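Local coordinates for protein putative NADH-flavin reductase (Lactobacillus casei ATCC 334, PDB 3H2S) that binds NADPH in a Rossmann-type domain and probably acts as an NAD(P)H-dependent oxidoreductase, at residues A[9-13]-A[161-165]; A[27-32]-A[45-50]; A[186-192]-A[211-215]. One frame throughout, in Å; residues are numbered along the deposited sequence.

Contact 1: residues A[9-13]-A[161-165]; sequences TGRAG and AFPSG. With NDP (NADPH dihydro-nicotinamide-adenine-dinucleotide phosphate), chain C.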
loop_
_atom_site.group_PDB
_atom_site.type_symbol
_atom_site.label_atom_id
_atom_site.label_comp_id
_atom_site.label_asym_id
_atom_site.label_seq_id
_atom_site.Cartn_x
_atom_site.Cartn_y
_atom_site.Cartn_z
ATOM N N THR A 9 -21.933 6.907 -3.566
ATOM C CA THR A 9 -23.289 6.538 -3.123
ATOM C C THR A 9 -23.420 6.404 -1.605
ATOM O O THR A 9 -24.542 6.285 -1.080
ATOM C CB THR A 9 -23.763 5.226 -3.785
ATOM O OG1 THR A 9 -22.818 4.181 -3.517
ATOM C CG2 THR A 9 -23.903 5.431 -5.291
ATOM N N GLY A 10 -22.289 6.510 -0.905
ATOM C CA GLY A 10 -22.273 6.376 0.554
ATOM C C GLY A 10 -22.806 7.611 1.265
ATOM O O GLY A 10 -23.194 8.597 0.631
ATOM N N ARG A 11 -22.756 7.588 2.589
ATOM C CA ARG A 11 -23.252 8.703 3.398
ATOM C C ARG A 11 -22.369 9.939 3.206
ATOM O O ARG A 11 -22.870 10.995 2.829
ATOM C CB ARG A 11 -23.314 8.311 4.877
ATOM C CG ARG A 11 -24.194 7.047 5.135
ATOM C CD ARG A 11 -23.972 6.463 6.522
ATOM N NE ARG A 11 -24.318 7.414 7.562
ATOM C CZ ARG A 11 -23.434 8.036 8.341
ATOM N NH1 ARG A 11 -22.137 7.790 8.219
ATOM N NH2 ARG A 11 -23.860 8.883 9.263
ATOM N N ALA A 12 -21.066 9.793 3.448
ATOM C CA ALA A 12 -20.101 10.883 3.206
ATOM C C ALA A 12 -20.036 11.236 1.722
ATOM O O ALA A 12 -20.121 12.408 1.342
ATOM C CB ALA A 12 -18.720 10.513 3.725
ATOM N N GLY A 13 -19.967 10.204 0.883
ATOM C CA GLY A 13 -19.829 10.392 -0.563
ATOM C C GLY A 13 -20.935 11.185 -1.227
ATOM O O GLY A 13 -20.672 12.078 -2.036
ATOM N N ALA A 161 -18.098 10.860 16.348
ATOM C CA ALA A 161 -19.414 10.574 15.775
ATOM C C ALA A 161 -19.556 11.202 14.395
ATOM O O ALA A 161 -19.288 12.386 14.221
ATOM C CB ALA A 161 -20.533 11.055 16.709
ATOM N N PHE A 162 -20.029 10.415 13.429
ATOM C CA PHE A 162 -20.139 10.880 12.039
ATOM C C PHE A 162 -21.586 10.725 11.505
ATOM O O PHE A 162 -21.832 10.019 10.518
ATOM C CB PHE A 162 -19.138 10.094 11.174
ATOM C CG PHE A 162 -18.890 10.686 9.814
ATOM C CD1 PHE A 162 -19.326 11.963 9.492
ATOM C CD2 PHE A 162 -18.194 9.952 8.855
ATOM C CE1 PHE A 162 -19.052 12.507 8.243
ATOM C CE2 PHE A 162 -17.928 10.475 7.607
ATOM C CZ PHE A 162 -18.376 11.754 7.291
ATOM N N PRO A 163 -22.546 11.407 12.146
ATOM C CA PRO A 163 -23.956 11.277 11.785
ATOM C C PRO A 163 -24.282 11.930 10.436
ATOM O O PRO A 163 -23.592 12.857 9.997
ATOM C CB PRO A 163 -24.669 12.043 12.913
ATOM C CG PRO A 163 -23.652 13.033 13.379
ATOM C CD PRO A 163 -22.356 12.304 13.304
ATOM N N SER A 164 -25.358 11.478 9.805
ATOM C CA SER A 164 -25.866 12.147 8.615
ATOM C C SER A 164 -26.495 13.467 9.017
ATOM O O SER A 164 -27.074 13.575 10.093
ATOM C CB SER A 164 -26.910 11.272 7.920
ATOM O OG SER A 164 -27.670 12.038 7.005
ATOM N N GLY A 165 -26.245 14.515 8.240
ATOM C CA GLY A 165 -26.881 15.798 8.519
ATOM C C GLY A 165 -26.435 16.888 7.565
ATOM O O GLY A 165 -25.388 16.769 6.944
HETATM P PA NDP C . -20.838 4.253 3.696
HETATM O O1A NDP C . -20.975 2.937 4.516
HETATM O O2A NDP C . -22.029 5.141 3.581
HETATM O O5B NDP C . -20.476 3.479 2.233
HETATM C C5B NDP C . -19.266 4.063 1.686
HETATM C C4B NDP C . -19.125 3.686 0.160
HETATM O O4B NDP C . -18.373 2.493 0.071
HETATM C C3B NDP C . -20.498 3.354 -0.516
HETATM O O3B NDP C . -20.576 4.171 -1.643
HETATM C C2B NDP C . -20.317 1.832 -0.913
HETATM O O2B NDP C . -20.973 1.399 -2.053
HETATM C C1B NDP C . -18.767 1.813 -1.084
HETATM N N9A NDP C . -18.249 0.440 -0.967
HETATM C C8A NDP C . -18.281 -0.328 0.226
HETATM N N7A NDP C . -17.722 -1.532 0.086
HETATM C C5A NDP C . -17.271 -1.549 -1.251
HETATM C C6A NDP C . -16.580 -2.551 -1.955
HETATM N N6A NDP C . -16.311 -3.727 -1.323
HETATM N N1A NDP C . -16.480 -2.435 -3.329
HETATM C C2A NDP C . -16.771 -1.211 -3.861
HETATM N N3A NDP C . -17.256 -0.093 -3.241
HETATM C C4A NDP C . -17.577 -0.333 -1.923
HETATM O O3 NDP C . -19.737 4.954 4.582
HETATM P PN NDP C . -19.499 6.349 5.377
HETATM O O1N NDP C . -19.880 7.510 4.440
HETATM O O2N NDP C . -20.397 6.228 6.570
HETATM O O5D NDP C . -17.923 6.552 5.756
HETATM C C5D NDP C . -17.016 7.248 4.896
HETATM C C4D NDP C . -15.649 7.275 5.603
HETATM O O4D NDP C . -15.904 7.762 6.909
HETATM C C3D NDP C . -14.880 5.928 5.746
HETATM O O3D NDP C . -13.520 6.147 5.666
HETATM C C2D NDP C . -15.354 5.473 7.175
HETATM O O2D NDP C . -14.392 4.661 7.798
HETATM C C1D NDP C . -15.350 6.886 7.862
HETATM N N1N NDP C . -16.029 6.848 9.155
HETATM C C2N NDP C . -15.190 7.067 10.328
HETATM C C3N NDP C . -15.875 6.786 11.665
HETATM C C7N NDP C . -15.149 7.516 12.782
HETATM O O7N NDP C . -13.926 7.548 12.790
HETATM N N7N NDP C . -15.883 7.989 13.859
HETATM C C4N NDP C . -17.385 6.879 11.756
HETATM C C5N NDP C . -18.116 6.352 10.547
HETATM C C6N NDP C . -17.419 6.422 9.206
HETATM P P2B NDP C . -22.567 1.063 -2.011
HETATM O O1X NDP C . -23.364 2.410 -1.862
HETATM O O2X NDP C . -22.944 0.569 -3.457
HETATM O O3X NDP C . -22.920 0.104 -0.927
#
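Arg11 meets the 161-165 loop with the end of its side chain. CB stands near two oxygens of the NADPH diphosphate, O1N and O2A. CG lies 3.3 Å from O2A of NADPH, beside the backbone N of Arg11 and anti to its carbonyl carbon (chi1 -57°). CD moves on towards O2N, and a bend at chi3 then swings the guanidinium over to the loop. There NH1 donates to O2N of NADPH, which lies in the guanidinium plane, and makes a weak second bond to Phe162 O. NH2 takes the same carbonyl far more squarely: it is 2.6 Å from Phe162 O with an angle of 165° at the hydrogen, in the carbonyl plane and on a lone pair. The guanidinium therefore ties a phosphate oxygen to the loop backbone. NH2 also stands 3.0 Å from Ser164 N, but both are donors and the approach carries no bond.

Gly10 is the N-cap of helix 11-22, in the glycine-rich turn after the first strand of the Rossmann fold. Its backbone passes close to the cofactor, with Gly10 N 3.0 Å from NADPH O3B. Arg11 N reaches O2A of NADPH and Ala12 N reaches O1N at 2.8 Å, so the first turn of the helix holds the diphosphate with backbone N-H groups; the helix dipole probably adds to the attraction.

The apolar part of the contact is Phe162, whose CZ lies 3.8 Å from Ala12 CB, an approach oblique to the ring. With CG anti to the backbone N (chi1 -165°), the Phe162 ring is carried toward Ala12 and the cofactor, and its edge meets O4D of the nicotinamide ribose, with CE2 3.5 Å from NADPH O4D. Phe162 also packs on Thr189 and Met192 of helix 189-201.

Contact 2: residues A[27-32]-A[45-50]; sequences VLAVVR and VATLVK. With NDP (NADPH dihydro-nicotinamide-adenine-dinucleotide phosphate), chain C.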
loop_
_atom_site.group_PDB
_atom_site.type_symbol
_atom_site.label_atom_id
_atom_site.label_comp_id
_atom_site.label_asym_id
_atom_site.label_seq_id
_atom_site.Cartn_x
_atom_site.Cartn_y
_atom_site.Cartn_z
ATOM N N VAL A 27 -18.594 16.467 -11.468
ATOM C CA VAL A 27 -18.427 15.282 -10.634
ATOM C C VAL A 27 -18.426 14.021 -11.477
ATOM O O VAL A 27 -19.248 13.870 -12.384
ATOM C CB VAL A 27 -19.532 15.187 -9.558
ATOM C CG1 VAL A 27 -19.447 13.850 -8.820
ATOM C CG2 VAL A 27 -19.386 16.365 -8.569
ATOM N N LEU A 28 -17.498 13.118 -11.170
ATOM C CA LEU A 28 -17.561 11.756 -11.676
ATOM C C LEU A 28 -17.724 10.810 -10.494
ATOM O O LEU A 28 -16.835 10.715 -9.651
ATOM C CB LEU A 28 -16.286 11.405 -12.442
ATOM C CG LEU A 28 -16.254 9.972 -12.985
ATOM C CD1 LEU A 28 -17.411 9.711 -13.945
ATOM C CD2 LEU A 28 -14.929 9.645 -13.623
ATOM N N ALA A 29 -18.903 10.198 -10.392
ATOM C CA ALA A 29 -19.226 9.296 -9.280
ATOM C C ALA A 29 -18.850 7.880 -9.662
ATOM O O ALA A 29 -19.369 7.336 -10.632
ATOM C CB ALA A 29 -20.710 9.359 -8.972
ATOM N N VAL A 30 -17.869 7.327 -8.960
ATOM C CA VAL A 30 -17.475 5.954 -9.162
ATOM C C VAL A 30 -18.353 5.079 -8.275
ATOM O O VAL A 30 -18.336 5.214 -7.052
ATOM C CB VAL A 30 -15.994 5.751 -8.784
ATOM C CG1 VAL A 30 -15.563 4.302 -9.040
ATOM C CG2 VAL A 30 -15.125 6.753 -9.562
ATOM N N VAL A 31 -19.103 4.174 -8.894
ATOM C CA VAL A 31 -20.155 3.451 -8.185
ATOM C C VAL A 31 -20.172 1.979 -8.590
ATOM O O VAL A 31 -19.562 1.595 -9.583
ATOM C CB VAL A 31 -21.559 4.073 -8.469
ATOM C CG1 VAL A 31 -21.562 5.564 -8.095
ATOM C CG2 VAL A 31 -21.951 3.889 -9.941
ATOM N N ARG A 32 -20.833 1.152 -7.785
ATOM C CA ARG A 32 -21.096 -0.223 -8.185
ATOM C C ARG A 32 -22.589 -0.442 -8.396
ATOM O O ARG A 32 -22.995 -1.412 -9.024
ATOM C CB ARG A 32 -20.550 -1.197 -7.151
ATOM C CG ARG A 32 -21.042 -0.929 -5.744
ATOM C CD ARG A 32 -20.505 -1.981 -4.782
ATOM N NE ARG A 32 -20.987 -1.735 -3.431
ATOM C CZ ARG A 32 -20.675 -2.475 -2.378
ATOM N NH1 ARG A 32 -19.908 -3.552 -2.528
ATOM N NH2 ARG A 32 -21.175 -2.163 -1.190
ATOM N N VAL A 45 -25.824 13.260 -12.699
ATOM C CA VAL A 45 -24.454 13.104 -12.218
ATOM C C VAL A 45 -23.739 12.016 -13.011
ATOM O O VAL A 45 -24.220 10.892 -13.093
ATOM C CB VAL A 45 -24.438 12.740 -10.712
ATOM C CG1 VAL A 45 -23.010 12.491 -10.233
ATOM C CG2 VAL A 45 -25.080 13.859 -9.904
ATOM N N ALA A 46 -22.595 12.350 -13.592
ATOM C CA ALA A 46 -21.867 11.408 -14.436
ATOM C C ALA A 46 -21.315 10.264 -13.600
ATOM O O ALA A 46 -20.948 10.447 -12.446
ATOM C CB ALA A 46 -20.746 12.110 -15.198
ATOM N N THR A 47 -21.307 9.074 -14.176
ATOM C CA THR A 47 -21.116 7.857 -13.410
ATOM C C THR A 47 -19.995 7.037 -14.066
ATOM O O THR A 47 -19.849 7.040 -15.295
ATOM C CB THR A 47 -22.467 7.082 -13.381
ATOM O OG1 THR A 47 -23.044 7.134 -12.073
ATOM C CG2 THR A 47 -22.340 5.694 -13.869
ATOM N N LEU A 48 -19.124 6.448 -13.254
ATOM C CA LEU A 48 -18.274 5.354 -13.729
ATOM C C LEU A 48 -18.508 4.090 -12.904
ATOM O O LEU A 48 -18.284 4.084 -11.689
ATOM C CB LEU A 48 -16.798 5.759 -13.665
ATOM C CG LEU A 48 -15.804 4.629 -13.949
ATOM C CD1 LEU A 48 -15.901 4.169 -15.418
ATOM C CD2 LEU A 48 -14.391 5.108 -13.604
ATOM N N VAL A 49 -19.079 3.068 -13.539
ATOM C CA VAL A 49 -19.430 1.834 -12.834
ATOM C C VAL A 49 -18.270 0.860 -12.925
ATOM O O VAL A 49 -18.087 0.185 -13.947
ATOM C CB VAL A 49 -20.714 1.159 -13.408
ATOM C CG1 VAL A 49 -21.056 -0.105 -12.614
ATOM C CG2 VAL A 49 -21.892 2.117 -13.374
ATOM N N LYS A 50 -17.449 0.848 -11.879
ATOM C CA LYS A 50 -16.217 0.092 -11.887
ATOM C C LYS A 50 -15.779 -0.172 -10.455
ATOM O O LYS A 50 -15.975 0.661 -9.569
ATOM C CB LYS A 50 -15.129 0.871 -12.630
ATOM C CG LYS A 50 -13.863 0.070 -12.879
ATOM C CD LYS A 50 -12.824 0.920 -13.590
ATOM C CE LYS A 50 -12.862 0.697 -15.066
ATOM N NZ LYS A 50 -11.503 0.829 -15.686
HETATM P PA NDP C . -20.838 4.253 3.696
HETATM O O1A NDP C . -20.975 2.937 4.516
HETATM O O2A NDP C . -22.029 5.141 3.581
HETATM O O5B NDP C . -20.476 3.479 2.233
HETATM C C5B NDP C . -19.266 4.063 1.686
HETATM C C4B NDP C . -19.125 3.686 0.160
HETATM O O4B NDP C . -18.373 2.493 0.071
HETATM C C3B NDP C . -20.498 3.354 -0.516
HETATM O O3B NDP C . -20.576 4.171 -1.643
HETATM C C2B NDP C . -20.317 1.832 -0.913
HETATM O O2B NDP C . -20.973 1.399 -2.053
HETATM C C1B NDP C . -18.767 1.813 -1.084
HETATM N N9A NDP C . -18.249 0.440 -0.967
HETATM C C8A NDP C . -18.281 -0.328 0.226
HETATM N N7A NDP C . -17.722 -1.532 0.086
HETATM C C5A NDP C . -17.271 -1.549 -1.251
HETATM C C6A NDP C . -16.580 -2.551 -1.955
HETATM N N6A NDP C . -16.311 -3.727 -1.323
HETATM N N1A NDP C . -16.480 -2.435 -3.329
HETATM C C2A NDP C . -16.771 -1.211 -3.861
HETATM N N3A NDP C . -17.256 -0.093 -3.241
HETATM C C4A NDP C . -17.577 -0.333 -1.923
HETATM O O3 NDP C . -19.737 4.954 4.582
HETATM P PN NDP C . -19.499 6.349 5.377
HETATM O O1N NDP C . -19.880 7.510 4.440
HETATM O O2N NDP C . -20.397 6.228 6.570
HETATM O O5D NDP C . -17.923 6.552 5.756
HETATM C C5D NDP C . -17.016 7.248 4.896
HETATM C C4D NDP C . -15.649 7.275 5.603
HETATM O O4D NDP C . -15.904 7.762 6.909
HETATM C C3D NDP C . -14.880 5.928 5.746
HETATM O O3D NDP C . -13.520 6.147 5.666
HETATM C C2D NDP C . -15.354 5.473 7.175
HETATM O O2D NDP C . -14.392 4.661 7.798
HETATM C C1D NDP C . -15.350 6.886 7.862
HETATM N N1N NDP C . -16.029 6.848 9.155
HETATM C C2N NDP C . -15.190 7.067 10.328
HETATM C C3N NDP C . -15.875 6.786 11.665
HETATM C C7N NDP C . -15.149 7.516 12.782
HETATM O O7N NDP C . -13.926 7.548 12.790
HETATM N N7N NDP C . -15.883 7.989 13.859
HETATM C C4N NDP C . -17.385 6.879 11.756
HETATM C C5N NDP C . -18.116 6.352 10.547
HETATM C C6N NDP C . -17.419 6.422 9.206
HETATM P P2B NDP C . -22.567 1.063 -2.011
HETATM O O1X NDP C . -23.364 2.410 -1.862
HETATM O O2X NDP C . -22.944 0.569 -3.457
HETATM O O3X NDP C . -22.920 0.104 -0.927
HETATM O O HOH W 1 -21.562 14.851 -13.230
#
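Ala29 is held to both neighbours of Thr47: its N donates to Ala46 O (2.9 Å, 173° at the hydrogen), and its O accepts from Leu48 N at 2.8 Å. The backbone bonds then repeat two residues on. Val31 N donates to Leu48 O, and Lys50 N reaches Val31 O at 3.2 Å on a more bent path. Three CA-H...O contacts accompany them, the shortest from Val30 CA to Leu48 O. Where the strands diverge, one water bridges instead, donating to Val27 O and accepting from Ala46 N.

This is the parallel pairing of the beta-alpha-beta unit made by strand 26-31, helix 34-40 and strand 46-49 at one margin of the Rossmann sheet; the short axes lie 30° apart. The other side of strand 26-31 is bonded to strand 2-6.

Apolar contacts fall on both faces. On the face of Ala29 and Val31, Val31 CG2 meets Val49 CG2 at 3.9 Å, and CG1 of Val45 bridges Val27 and Ala29; Ala37 of helix 34-40 covers Val31 and Thr47. On the opposite face Leu28, with CG anti to N, turns CD1 back (chi2 60°) against the Leu48 backbone, 4.0 Å from Leu48 CB.

Charged contacts gather past the strand ends. Arg32 NE donates to O2X and NH2 to O3X of the NADPH 2'-phosphate, the NH2-O3X bond being 2.9 Å long, while C5A of the adenine lies over one guanidinium face, offset toward its rim. Just after the other strand, Lys50 NZ forms a salt bridge with Asp59.

Contact 3: residues A[186-192]-A[211-215]; sequences HITTGNM and VVRDA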
loop_
_atom_site.group_PDB
_atom_site.type_symbol
_atom_site.label_atom_id
_atom_site.label_comp_id
_atom_site.label_asym_id
_atom_site.label_seq_id
_atom_site.Cartn_x
_atom_site.Cartn_y
_atom_site.Cartn_z
ATOM N N HIS A 186 -18.517 15.307 17.357
ATOM C CA HIS A 186 -19.302 14.883 16.203
ATOM C C HIS A 186 -19.110 15.801 15.007
ATOM O O HIS A 186 -18.778 16.980 15.159
ATOM C CB HIS A 186 -20.794 14.771 16.557
ATOM C CG HIS A 186 -21.341 15.975 17.264
ATOM N ND1 HIS A 186 -21.676 17.135 16.604
ATOM C CD2 HIS A 186 -21.521 16.229 18.583
ATOM C CE1 HIS A 186 -22.131 18.019 17.474
ATOM N NE2 HIS A 186 -22.029 17.501 18.685
ATOM N N ILE A 187 -19.264 15.222 13.820
ATOM C CA ILE A 187 -19.261 15.965 12.572
ATOM C C ILE A 187 -20.315 15.353 11.652
ATOM O O ILE A 187 -20.409 14.134 11.551
ATOM C CB ILE A 187 -17.872 15.900 11.885
ATOM C CG1 ILE A 187 -17.887 16.671 10.556
ATOM C CG2 ILE A 187 -17.487 14.450 11.599
ATOM C CD1 ILE A 187 -17.528 18.126 10.680
ATOM N N THR A 188 -21.163 16.194 11.063
ATOM C CA THR A 188 -22.149 15.720 10.101
ATOM C C THR A 188 -21.528 15.421 8.741
ATOM O O THR A 188 -20.479 15.973 8.381
ATOM C CB THR A 188 -23.327 16.712 9.928
ATOM O OG1 THR A 188 -22.841 17.951 9.365
ATOM C CG2 THR A 188 -23.986 16.994 11.282
ATOM N N THR A 189 -22.199 14.569 7.971
ATOM C CA THR A 189 -21.800 14.337 6.591
ATOM C C THR A 189 -21.751 15.648 5.796
ATOM O O THR A 189 -20.871 15.837 4.963
ATOM C CB THR A 189 -22.732 13.316 5.893
ATOM O OG1 THR A 189 -24.088 13.714 6.071
ATOM C CG2 THR A 189 -22.558 11.934 6.498
ATOM N N GLY A 190 -22.682 16.563 6.069
ATOM C CA GLY A 190 -22.690 17.857 5.386
ATOM C C GLY A 190 -21.458 18.693 5.693
ATOM O O GLY A 190 -20.835 19.257 4.791
ATOM N N ASN A 191 -21.065 18.724 6.961
ATOM C CA ASN A 191 -19.906 19.516 7.388
ATOM C C ASN A 191 -18.558 18.925 6.980
ATOM O O ASN A 191 -17.660 19.652 6.523
ATOM C CB ASN A 191 -19.954 19.754 8.902
ATOM C CG ASN A 191 -20.807 20.940 9.262
ATOM O OD1 ASN A 191 -20.931 21.874 8.468
ATOM N ND2 ASN A 191 -21.514 20.853 10.390
HETATM N N MSE A 192 -18.485 17.595 6.974
HETATM C CA MSE A 192 -17.353 16.911 6.366
HETATM C C MSE A 192 -17.237 17.292 4.891
HETATM O O MSE A 192 -16.134 17.545 4.401
HETATM C CB MSE A 192 -17.480 15.382 6.526
HETATM C CG MSE A 192 -16.401 14.605 5.786
HETATM SE SE MSE A 192 -14.584 14.969 6.467
HETATM C CE MSE A 192 -14.706 13.989 8.150
ATOM N N VAL A 211 -8.402 17.100 11.547
ATOM C CA VAL A 211 -9.625 16.510 12.094
ATOM C C VAL A 211 -10.659 17.626 12.103
ATOM O O VAL A 211 -10.314 18.783 12.335
ATOM C CB VAL A 211 -9.420 16.008 13.536
ATOM C CG1 VAL A 211 -8.794 17.098 14.420
ATOM C CG2 VAL A 211 -10.729 15.512 14.139
ATOM N N VAL A 212 -11.925 17.274 11.914
ATOM C CA VAL A 212 -12.976 18.296 11.904
ATOM C C VAL A 212 -14.149 17.930 12.801
ATOM O O VAL A 212 -14.496 16.758 12.921
ATOM C CB VAL A 212 -13.464 18.598 10.468
ATOM C CG1 VAL A 212 -12.375 19.316 9.697
ATOM C CG2 VAL A 212 -13.855 17.320 9.746
ATOM N N ARG A 213 -14.743 18.934 13.446
ATOM C CA ARG A 213 -15.986 18.730 14.182
ATOM C C ARG A 213 -17.011 19.790 13.780
ATOM O O ARG A 213 -16.654 20.835 13.216
ATOM C CB ARG A 213 -15.737 18.790 15.693
ATOM C CG ARG A 213 -15.403 20.195 16.216
ATOM C CD ARG A 213 -15.474 20.226 17.736
ATOM N NE ARG A 213 -14.944 21.464 18.305
ATOM C CZ ARG A 213 -15.667 22.562 18.537
ATOM N NH1 ARG A 213 -16.926 22.643 18.123
ATOM N NH2 ARG A 213 -15.101 23.615 19.118
ATOM N N ASP A 214 -18.274 19.540 14.122
ATOM C CA ASP A 214 -19.320 20.534 13.934
ATOM C C ASP A 214 -19.001 21.750 14.793
ATOM O O ASP A 214 -18.622 21.609 15.959
ATOM C CB ASP A 214 -20.683 19.979 14.351
ATOM C CG ASP A 214 -21.172 18.867 13.448
ATOM O OD1 ASP A 214 -20.820 18.869 12.241
ATOM O OD2 ASP A 214 -21.965 18.025 13.936
ATOM N N ALA A 215 -19.283 22.934 14.259
ATOM C CA ALA A 215 -19.135 24.177 15.030
ATOM C C ALA A 215 -20.312 24.356 15.975
ATOM O O ALA A 215 -21.301 23.621 15.896
ATOM C CB ALA A 215 -19.022 25.373 14.102
#
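Asp214, closing strand 209-214 of the Rossmann-type sheet, turns its carboxylate across the loop that enters helix 189-201, and two donors of the loop and one from the first turn of the helix hold it. The His186 and Asp214 side chains cross at about a right angle, their ring and carboxylate planes 57° apart. ND1 points its N-H within the ring plane at OD2, which it meets on the anti side: His186 ND1 to Asp214 OD2 is 2.8 Å. The backbones are joined as well, Asp214 N donating to His186 O at 2.8 Å. This His-carboxylate pair is continued on the other ring nitrogen, where His186 NE2 bonds to Asp182.

OD1 of the same carboxylate takes two donors from different directions. Thr188 N arrives on the syn side, 2.9 Å from Asp214 OD1. Asn191 ND2 comes from above the carboxylate plane, its amide turned 62° against it, and lies 2.8 Å from Asp214 OD1. Thr188 is the N-cap residue of the helix, and its OG1, placed between backbone N and carbonyl carbon (chi1 64°), accepts from Asn191 N at 3.1 Å. Through OD1, Asp214 joins the N-cap residue to the first turn of the helix, while Asn191 OD1 is bonded to Thr168 N.

On the apolar side, selenomethionine Met192 and Val212 also cross at about a right angle. The bends at chi2 and chi3 of Met192 bring CE to 3.8 Å from Val212 CG2. Beside it, Ile187 CD1 rests 3.9 Å from the same Val212 CG2.

In the fold
Contacts 1 and 2 both touch NADPH and share its 2'-phosphate, which Thr9 approaches in contact 1 and Arg32 binds in contact 2; of the two, only contact 1 also holds the diphosphate. They meet where Thr9 CG2 packs on Val31 CG1 at 3.7 Å. Contact 3 shares structure with contact 1 instead. The 161-165 loop runs beside 186-192, with Ala161 O probably bonded to Ile187 N. Contacts 2 and 3 lie on the same sheet yet do not touch. All three are partly buried; contact 2, at the edge strand, relies on backbone pairing, whereas contact 3 centres on one carboxylate, with a single backbone bond beside it, and none of its eight touching residues is exposed.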